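Local coordinates for protein AP endonuclease, family 2 (Brucella melitensis biovar Abortus, PDB 3NGF) that probably isomerises hydroxypyruvate, as a manganese-binding TIM-barrel enzyme of the hyi family, and may also have endonuclease activity, at residues T146-E150 and S208-I212; I162-L166 and A189-D193. All coordinates share one frame; numbering follows the deposited sequence.

Interaction 1 of 2, residues T146-E150 and S208-I212; sequences TVLVE and SHVQI. With MN (manganese (II) ion), chain C.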
ATOM      1  N   THR A 146       9.577  -7.589  -0.889  1.00 10.04           N
ATOM      2  CA  THR A 146       9.221  -6.969  -2.162  1.00  9.76           C
ATOM      3  C   THR A 146       8.963  -5.463  -1.933  1.00  9.42           C
ATOM      4  O   THR A 146       8.411  -5.078  -0.909  1.00  9.38           O
ATOM      5  CB  THR A 146       7.962  -7.629  -2.758  1.00 10.44           C
ATOM      6  OG1 THR A 146       8.256  -8.976  -3.144  1.00 10.43           O
ATOM      7  CG2 THR A 146       7.413  -6.846  -3.996  1.00 11.30           C
ATOM      8  N   VAL A 147       9.418  -4.618  -2.863  1.00  8.33           N
ATOM      9  CA  VAL A 147       9.129  -3.183  -2.840  1.00  8.03           C
ATOM     10  C   VAL A 147       8.098  -2.853  -3.905  1.00  8.14           C
ATOM     11  O   VAL A 147       8.208  -3.314  -5.048  1.00  8.30           O
ATOM     12  CB  VAL A 147      10.404  -2.310  -3.034  1.00  9.91           C
ATOM     13  CG1 VAL A 147      11.172  -2.665  -4.305  1.00 11.09           C
ATOM     14  CG2 VAL A 147      10.074  -0.810  -2.969  1.00  7.84           C
ATOM     15  N   LEU A 148       7.121  -2.027  -3.542  1.00  7.80           N
ATOM     16  CA  LEU A 148       6.044  -1.684  -4.455  1.00  7.40           C
ATOM     17  C   LEU A 148       6.001  -0.228  -4.823  1.00  8.43           C
ATOM     18  O   LEU A 148       6.359   0.654  -4.029  1.00  8.30           O
ATOM     19  CB  LEU A 148       4.681  -2.048  -3.852  1.00  8.06           C
ATOM     20  CG  LEU A 148       4.461  -3.489  -3.416  1.00  8.02           C
ATOM     21  CD1 LEU A 148       3.024  -3.659  -2.854  1.00  9.71           C
ATOM     22  CD2 LEU A 148       4.781  -4.479  -4.547  1.00 10.18           C
ATOM     23  N   VAL A 149       5.491   0.004  -6.033  1.00  8.25           N
ATOM     24  CA  VAL A 149       5.110   1.333  -6.506  1.00  8.70           C
ATOM     25  C   VAL A 149       3.592   1.369  -6.531  1.00  8.02           C
ATOM     26  O   VAL A 149       2.954   0.431  -7.041  1.00  9.59           O
ATOM     27  CB  VAL A 149       5.697   1.641  -7.929  1.00  8.61           C
ATOM     28  CG1 VAL A 149       5.430   0.495  -8.959  1.00  9.89           C
ATOM     29  CG2 VAL A 149       5.170   3.018  -8.480  1.00 11.47           C
ATOM     30  N   GLU A 150       3.014   2.442  -5.985  1.00  8.83           N
ATOM     31  CA  GLU A 150       1.549   2.606  -5.933  1.00  8.71           C
ATOM     32  C   GLU A 150       1.082   3.811  -6.734  1.00  9.80           C
ATOM     33  O   GLU A 150       1.274   4.949  -6.296  1.00 10.39           O
ATOM     34  CB  GLU A 150       1.047   2.811  -4.515  1.00  9.43           C
ATOM     35  CG  GLU A 150      -0.487   2.714  -4.419  1.00  8.88           C
ATOM     36  CD  GLU A 150      -1.094   3.180  -3.100  1.00 13.01           C
ATOM     37  OE1 GLU A 150      -0.410   3.660  -2.181  1.00 13.70           O
ATOM     38  OE2 GLU A 150      -2.318   3.041  -2.999  1.00 10.84           O
ATOM     39  N   SER A 208       1.337  -7.137  -6.223  1.00 12.63           N
ATOM     40  CA  SER A 208       1.587  -7.958  -5.021  1.00 12.97           C
ATOM     41  C   SER A 208       0.734  -7.531  -3.827  1.00 13.00           C
ATOM     42  O   SER A 208       0.791  -8.157  -2.765  1.00 14.34           O
ATOM     43  CB  SER A 208       3.058  -7.908  -4.624  1.00 14.03           C
ATOM     44  OG  SER A 208       3.855  -8.510  -5.617  1.00 14.73           O
ATOM     45  N   HIS A 209      -0.042  -6.466  -4.004  1.00 11.96           N
ATOM     46  CA  HIS A 209      -0.930  -5.994  -2.965  1.00 10.84           C
ATOM     47  C   HIS A 209      -2.069  -5.271  -3.660  1.00 10.74           C
ATOM     48  O   HIS A 209      -1.887  -4.701  -4.742  1.00 10.62           O
ATOM     49  CB  HIS A 209      -0.207  -5.085  -1.975  1.00 11.48           C
ATOM     50  CG  HIS A 209      -0.993  -4.811  -0.724  1.00  9.84           C
ATOM     51  ND1 HIS A 209      -1.454  -5.815   0.096  1.00 10.17           N
ATOM     52  CD2 HIS A 209      -1.434  -3.650  -0.182  1.00 13.82           C
ATOM     53  CE1 HIS A 209      -2.154  -5.282   1.091  1.00 12.50           C
ATOM     54  NE2 HIS A 209      -2.148  -3.967   0.947  1.00 12.83           N
ATOM     55  N   VAL A 210      -3.224  -5.331  -3.026  1.00 10.54           N
ATOM     56  CA  VAL A 210      -4.447  -4.712  -3.496  1.00  9.79           C
ATOM     57  C   VAL A 210      -5.009  -3.931  -2.297  1.00  9.67           C
ATOM     58  O   VAL A 210      -4.880  -4.348  -1.157  1.00 10.68           O
ATOM     59  CB  VAL A 210      -5.460  -5.762  -4.007  1.00  9.99           C
ATOM     60  CG1 VAL A 210      -6.830  -5.092  -4.368  1.00  9.39           C
ATOM     61  CG2 VAL A 210      -4.891  -6.534  -5.200  1.00 11.47           C
ATOM     62  N   GLN A 211      -5.595  -2.782  -2.581  1.00 10.30           N
ATOM     63  CA  GLN A 211      -6.329  -2.000  -1.601  1.00 10.05           C
ATOM     64  C   GLN A 211      -7.695  -1.634  -2.162  1.00  9.23           C
ATOM     65  O   GLN A 211      -7.882  -1.599  -3.389  1.00  9.02           O
ATOM     66  CB  GLN A 211      -5.567  -0.741  -1.216  1.00  9.80           C
ATOM     67  CG  GLN A 211      -4.328  -1.028  -0.349  1.00 10.27           C
ATOM     68  CD  GLN A 211      -3.490   0.196  -0.166  1.00 11.47           C
ATOM     69  OE1 GLN A 211      -3.281   0.953  -1.103  1.00 11.83           O
ATOM     70  NE2 GLN A 211      -3.030   0.426   1.056  1.00 10.81           N
ATOM     71  N   ILE A 212      -8.640  -1.411  -1.250  1.00  9.39           N
ATOM     72  CA  ILE A 212     -10.031  -1.085  -1.581  1.00  9.90           C
ATOM     73  C   ILE A 212     -10.626   0.039  -0.723  1.00 10.41           C
ATOM     74  O   ILE A 212     -10.255   0.248   0.442  1.00 10.74           O
ATOM     75  CB  ILE A 212     -10.966  -2.331  -1.504  1.00 10.54           C
ATOM     76  CG1 ILE A 212     -11.119  -2.844  -0.064  1.00 11.46           C
ATOM     77  CG2 ILE A 212     -10.473  -3.436  -2.464  1.00 11.99           C
ATOM     78  CD1 ILE A 212     -12.169  -3.976   0.105  1.00 11.59           C
TER
HETATM   79 MN    MN C 262      -3.600   3.219  -1.274  1.00 18.06          MN
HETATM   80  O   HOH W   1      -1.497   3.440  -0.002  1.00 17.59           O
HETATM   81  O   HOH W   2      -3.619   5.485  -1.183  1.00 13.92           O
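Leu148 and Ser208 mark the closest approach of the two backbones, their CA atoms 7.7 Å apart, too far for strand pairing, and no hydrogen bond joins the segments. The end-to-end directions of the touching parts differ by 39°, so 146-150 and 208-212 run roughly the same way and meet through side chains directed inward. Toward the N-terminal ends of the segments the contact is apolar. Leu148 forks over the start of the second segment: CD1 lies 3.6 Å from CB of His209, while CD2 reaches CB of Ser208 at 3.8 Å. The Leu148 and His209 side chains cross at about a right angle, and NE2 of the imidazole is hydrogen-bonded to Glu41.

This is the interior of an eight-stranded parallel TIM barrel, with strand 180-185 between the two strands described. At their C-terminal ends packing gives way to metal coordination. Glu150 has CG anti to its backbone N (chi1 -169°) and a chain extended beyond it, which carries OE2 to 2.2 Å from the manganese ion; Gln211, also extended, brings OE1 to 2.3 Å. These two oxygens are only 3.0 Å from each other, a closeness explained by the shared cation, and the carboxylate and amide planes are 60° apart. A manganese-bound water lies 2.4 Å from Glu150 OE1, too short to be taken at face value. Asp185 and Glu247 complete the protein ligands; Glu150 and Glu247 are the predicted proton donor/acceptors. Gln211 NE2 is hydrogen-bonded to Glu41 and OE1 to Gln183 NE2, consistent with a fixed amide rotation that turns OE1 to the metal.

Interaction 2 of 2, residues I162-L166 and A189-D193; sequences IVHQL and AQIMD
Asp193, the residue that follows helix 186-192, meets His164 and Gln165 at the start of helix 165-175. The contact thus joins two successive helical regions at the C-terminal rim of the TIM barrel, the end that carries the metal site, with the C-terminal end of one against the N-terminal end of the other.

Two hydrogen bonds supply the polar part, one to each carboxylate oxygen. His164 ND1 donates to Asp193 OD1 at 2.7 Å with an N-H...O angle of 176°. The oxygen lies almost in the imidazole plane, although ring and carboxylate are turned 42° against each other. The backbone N of Gln165 donates to Asp193 OD2 at 2.9 Å, again nearly straight. Both donors arrive on the syn sides of their oxygens, a little out of the carboxylate plane, and together they restrict its rotation. His164 is the N-cap residue, so the Gln165 amide bonded by Asp193 belongs to the first turn of helix 165-175; the negative charge there would probably suit the helix dipole.

Van der Waals contacts flank this pair of bonds. The Gln165 chain bends at chi2 (-65°), which folds it back so that CG lies 4.0 Å and NE2 3.8 Å from Ala189 CB. Met192 CG lies 3.2 Å from Val163 O. Bends at chi2 and chi3 then bring the Met192 methyl CE into apolar contact with Val163 CG2 at 4.0 Å and to the imidazole, 3.7 Å from His164 CE1.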
ATOM      1  N   ILE A 162       3.337   9.140 -10.199  1.00 12.15           N
ATOM      2  CA  ILE A 162       2.749   7.999 -10.907  1.00 12.30           C
ATOM      3  C   ILE A 162       1.275   7.832 -10.522  1.00 11.96           C
ATOM      4  O   ILE A 162       0.926   7.695  -9.339  1.00 10.59           O
ATOM      5  CB  ILE A 162       3.577   6.684 -10.673  1.00 12.05           C
ATOM      6  CG1 ILE A 162       2.957   5.482 -11.397  1.00 13.51           C
ATOM      7  CG2 ILE A 162       3.748   6.402  -9.191  1.00  9.26           C
ATOM      8  CD1 ILE A 162       2.913   5.621 -12.866  1.00 12.99           C
ATOM      9  N   VAL A 163       0.410   7.937 -11.530  1.00 12.92           N
ATOM     10  CA  VAL A 163      -1.049   7.913 -11.314  1.00 12.60           C
ATOM     11  C   VAL A 163      -1.793   6.991 -12.299  1.00 13.40           C
ATOM     12  O   VAL A 163      -3.040   7.021 -12.367  1.00 14.34           O
ATOM     13  CB  VAL A 163      -1.632   9.365 -11.345  1.00 14.65           C
ATOM     14  CG1 VAL A 163      -1.016  10.216 -10.240  1.00 14.04           C
ATOM     15  CG2 VAL A 163      -1.407  10.049 -12.687  1.00 14.31           C
ATOM     16  N   HIS A 164      -1.061   6.185 -13.081  1.00 13.47           N
ATOM     17  CA  HIS A 164      -1.689   5.231 -14.012  1.00 13.24           C
ATOM     18  C   HIS A 164      -1.110   3.835 -13.851  1.00 11.93           C
ATOM     19  O   HIS A 164       0.126   3.663 -13.723  1.00 11.48           O
ATOM     20  CB  HIS A 164      -1.573   5.702 -15.463  1.00 13.32           C
ATOM     21  CG  HIS A 164      -2.377   6.926 -15.756  1.00 14.83           C
ATOM     22  ND1 HIS A 164      -3.741   6.883 -15.937  1.00 14.60           N
ATOM     23  CD2 HIS A 164      -2.015   8.220 -15.903  1.00 16.44           C
ATOM     24  CE1 HIS A 164      -4.191   8.105 -16.163  1.00 18.53           C
ATOM     25  NE2 HIS A 164      -3.164   8.935 -16.148  1.00 18.33           N
ATOM     26  N   GLN A 165      -1.995   2.838 -13.846  1.00 11.47           N
ATOM     27  CA  GLN A 165      -1.584   1.442 -13.548  1.00 11.18           C
ATOM     28  C   GLN A 165      -0.648   0.795 -14.564  1.00 12.02           C
ATOM     29  O   GLN A 165       0.390   0.254 -14.180  1.00 10.65           O
ATOM     30  CB  GLN A 165      -2.812   0.535 -13.336  1.00 11.73           C
ATOM     31  CG  GLN A 165      -3.744   0.973 -12.243  1.00 11.78           C
ATOM     32  CD  GLN A 165      -3.110   0.917 -10.853  1.00 10.72           C
ATOM     33  OE1 GLN A 165      -2.256   0.059 -10.572  1.00 11.18           O
ATOM     34  NE2 GLN A 165      -3.558   1.807  -9.971  1.00 10.43           N
ATOM     35  N   LEU A 166      -1.012   0.787 -15.844  1.00 11.90           N
ATOM     36  CA  LEU A 166      -0.168   0.117 -16.834  1.00 12.55           C
ATOM     37  C   LEU A 166       1.146   0.887 -17.047  1.00 13.24           C
ATOM     38  O   LEU A 166       2.178   0.292 -17.387  1.00 14.20           O
ATOM     39  CB  LEU A 166      -0.922  -0.093 -18.153  1.00 13.97           C
ATOM     40  CG  LEU A 166      -2.128  -1.036 -18.108  1.00 14.27           C
ATOM     41  CD1 LEU A 166      -2.703  -1.166 -19.513  1.00 16.49           C
ATOM     42  CD2 LEU A 166      -1.743  -2.395 -17.577  1.00 14.24           C
ATOM     43  N   ALA A 189      -7.329   3.231  -9.088  1.00 10.49           N
ATOM     44  CA  ALA A 189      -7.420   2.655 -10.434  1.00 10.21           C
ATOM     45  C   ALA A 189      -8.758   3.029 -11.062  1.00 10.76           C
ATOM     46  O   ALA A 189      -8.820   3.356 -12.248  1.00 11.25           O
ATOM     47  CB  ALA A 189      -7.283   1.150 -10.384  1.00 10.18           C
ATOM     48  N   GLN A 190      -9.821   3.008 -10.263  1.00 11.12           N
ATOM     49  CA  GLN A 190     -11.142   3.393 -10.797  1.00 11.02           C
ATOM     50  C   GLN A 190     -11.259   4.882 -11.169  1.00 12.03           C
ATOM     51  O   GLN A 190     -11.950   5.233 -12.143  1.00 12.82           O
ATOM     52  CB  GLN A 190     -12.229   2.968  -9.802  1.00 11.39           C
ATOM     53  CG  GLN A 190     -13.661   3.364 -10.149  1.00 10.14           C
ATOM     54  CD  GLN A 190     -14.099   2.917 -11.533  1.00 10.92           C
ATOM     55  OE1 GLN A 190     -13.474   2.050 -12.168  1.00 11.69           O
ATOM     56  NE2 GLN A 190     -15.192   3.515 -12.017  1.00 10.64           N
ATOM     57  N   ILE A 191     -10.625   5.751 -10.383  1.00 11.82           N
ATOM     58  CA  ILE A 191     -10.642   7.191 -10.600  1.00 11.95           C
ATOM     59  C   ILE A 191      -9.827   7.571 -11.846  1.00 12.24           C
ATOM     60  O   ILE A 191     -10.270   8.411 -12.634  1.00 12.40           O
ATOM     61  CB  ILE A 191     -10.178   7.978  -9.332  1.00 11.90           C
ATOM     62  CG1 ILE A 191     -11.213   7.818  -8.223  1.00 11.90           C
ATOM     63  CG2 ILE A 191      -9.933   9.454  -9.604  1.00 12.54           C
ATOM     64  CD1 ILE A 191     -10.726   8.236  -6.839  1.00 13.78           C
ATOM     65  N   MET A 192      -8.660   6.949 -12.020  1.00 11.60           N
ATOM     66  CA  MET A 192      -7.734   7.330 -13.104  1.00 12.16           C
ATOM     67  C   MET A 192      -7.874   6.537 -14.406  1.00 12.58           C
ATOM     68  O   MET A 192      -7.667   7.100 -15.505  1.00 14.30           O
ATOM     69  CB  MET A 192      -6.291   7.198 -12.607  1.00 12.40           C
ATOM     70  CG  MET A 192      -5.944   8.128 -11.462  1.00 12.26           C
ATOM     71  SD  MET A 192      -6.312   9.852 -11.801  1.00 13.39           S
ATOM     72  CE  MET A 192      -5.329  10.164 -13.286  1.00 15.22           C
ATOM     73  N   ASP A 193      -8.212   5.253 -14.307  1.00 12.58           N
ATOM     74  CA  ASP A 193      -8.102   4.315 -15.434  1.00 12.34           C
ATOM     75  C   ASP A 193      -9.418   3.636 -15.835  1.00 12.50           C
ATOM     76  O   ASP A 193      -9.753   3.561 -17.024  1.00 12.67           O
ATOM     77  CB  ASP A 193      -7.045   3.239 -15.114  1.00 12.79           C
ATOM     78  CG  ASP A 193      -5.621   3.790 -15.109  1.00 15.19           C
ATOM     79  OD1 ASP A 193      -5.327   4.643 -15.952  1.00 16.40           O
ATOM     80  OD2 ASP A 193      -4.792   3.398 -14.242  1.00 16.99           O
TER

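After four earlier barrel strands, the chain runs through strand 146-149 to the metal ligand of interaction 1, then leaves the C-terminal end of the barrel and enters helix 165-175 through the first half of interaction 2. After strand 180-185 it reaches helix 186-192, where interaction 2 closes its shorter loop; interaction 1 closes the longer one at strand 207-212. Interaction 2 is therefore nested within interaction 1. The inner contact ties the start of helix 165-175 to the end of helix 186-192; the outer one joins two strands separated by strand 180-185 through side chains in the barrel interior. Their centres are 13 Å apart, yet they touch: Val149 CG2 packs 3.7 Å from Ile162 CG2.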